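Local structure of novel antigen receptor (Ginglymostoma cirratum, 4Q97) at residues A[20-23]-A[24-28]. The protein is a shark IgNAR antibody, of which this first constant domain, an immunoglobulin C1-set fold, probably forms part of the stalk carrying the antigen-binding domain. Numbering follows the deposited sequence.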
# COMPACT_ATOMS: atom_id res chain seq x y z
N THR A 20 7.66 -6.35 10.14
CA THR A 20 8.54 -7.48 9.88
C THR A 20 9.91 -7.21 10.50
O THR A 20 10.04 -6.33 11.35
CB THR A 20 8.68 -7.78 8.37
OG1 THR A 20 9.40 -6.72 7.72
CG2 THR A 20 7.31 -7.95 7.71
N GLU A 21 10.93 -7.94 10.06
CA GLU A 21 12.22 -7.96 10.74
C GLU A 21 13.11 -6.76 10.43
O GLU A 21 13.60 -6.11 11.35
CB GLU A 21 12.96 -9.28 10.50
CG GLU A 21 12.09 -10.54 10.66
CD GLU A 21 11.46 -10.70 12.04
OE1 GLU A 21 11.79 -9.94 12.98
OE2 GLU A 21 10.63 -11.62 12.20
N GLU A 22 13.32 -6.46 9.14
CA GLU A 22 14.04 -5.25 8.74
C GLU A 22 13.37 -4.03 9.36
O GLU A 22 14.05 -3.14 9.88
CB GLU A 22 14.09 -5.10 7.22
CG GLU A 22 15.49 -5.16 6.62
CD GLU A 22 16.11 -6.53 6.70
OE1 GLU A 22 15.56 -7.47 6.07
OE2 GLU A 22 17.14 -6.68 7.38
N GLN A 23 12.04 -4.02 9.31
CA GLN A 23 11.23 -2.96 9.90
C GLN A 23 11.48 -2.86 11.40
O GLN A 23 11.90 -1.80 11.88
CB GLN A 23 9.75 -3.19 9.59
CG GLN A 23 9.42 -3.05 8.11
CD GLN A 23 7.98 -3.41 7.80
OE1 GLN A 23 7.72 -4.43 7.16
NE2 GLN A 23 7.05 -2.58 8.24
N ARG A 24 11.27 -3.96 12.12
CA ARG A 24 11.57 -4.00 13.56
C ARG A 24 13.04 -3.65 13.86
O ARG A 24 13.32 -2.99 14.86
CB ARG A 24 11.16 -5.34 14.18
CG ARG A 24 9.66 -5.50 14.37
CD ARG A 24 9.29 -6.86 14.97
NE ARG A 24 8.10 -7.43 14.34
CZ ARG A 24 7.47 -8.53 14.75
NH1 ARG A 24 7.89 -9.19 15.82
NH2 ARG A 24 6.40 -8.96 14.09
N ALA A 25 13.95 -4.07 12.98
CA ALA A 25 15.38 -3.78 13.15
C ALA A 25 15.72 -2.31 12.91
O ALA A 25 16.35 -1.68 13.76
CB ALA A 25 16.23 -4.68 12.26
N ASN A 26 15.31 -1.76 11.76
CA ASN A 26 15.57 -0.35 11.43
C ASN A 26 14.80 0.62 12.34
O ASN A 26 14.76 1.83 12.09
CB ASN A 26 15.28 -0.06 9.95
CG ASN A 26 16.20 -0.83 9.01
OD1 ASN A 26 17.40 -0.57 8.94
ND2 ASN A 26 15.63 -1.79 8.29
N ARG A 27 14.21 0.06 13.39
CA ARG A 27 13.48 0.78 14.43
C ARG A 27 12.35 1.67 13.90
O ARG A 27 12.23 2.84 14.26
CB ARG A 27 14.43 1.56 15.35
CG ARG A 27 15.58 0.74 15.92
CD ARG A 27 15.11 -0.30 16.93
NE ARG A 27 15.78 -1.59 16.76
CZ ARG A 27 16.84 -2.00 17.46
NH1 ARG A 27 17.37 -1.23 18.40
NH2 ARG A 27 17.37 -3.19 17.21
N PHE A 28 11.53 1.09 13.02
CA PHE A 28 10.32 1.75 12.54
C PHE A 28 9.20 0.74 12.29
O PHE A 28 9.38 -0.47 12.43
CB PHE A 28 10.61 2.65 11.32
CG PHE A 28 10.68 1.92 10.00
CD1 PHE A 28 9.60 1.91 9.13
CD2 PHE A 28 11.85 1.26 9.62
CE1 PHE A 28 9.66 1.25 7.91
CE2 PHE A 28 11.92 0.60 8.40
CZ PHE A 28 10.83 0.59 7.55
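The carbonyl oxygen of E22 takes two donors from N26. The backbone N of N26 reaches E22 O at 2.7 Å along a nearly straight bond. N26 ND2 closes on the same E22 O at 2.6 Å in a weak, strongly bent bond (118°). The amide can double back because N26 CG lies beside its own backbone N (chi1 -64°), and its side chain runs alongside that of E22, carboxylate and amide planes turned 52° apart. In the two preceding steps of the same turn, A25 N bonds to E21 O and R24 N to T20 O, and N26 is the first residue to leave helical geometry. The single helical turn 21-25 thus links two neighbouring antiparallel strands, 12-18 and 28-38, at one end of the immunoglobulin sandwich, a place where constant domains commonly carry a short helix. Past the helix, F28 N donates to Q23 O at 3.1 Å. The F28 ring sets one face over Q23 CB, with F28 CZ 3.9 Å from Q23 CG. Beyond CG the Q23 chain is extended, and its OE1 accepts a hydrogen bond from T20 OG1 at 2.9 Å while NE2 hydrogen-bonds to S18 OG, so the buried amide is held from both ends. R24 lays its aliphatic chain past T20 O, with CG at 3.2 Å, and sends NE to the carbonyl of A19. I12 of the second subunit packs on E22, Q23 and N26.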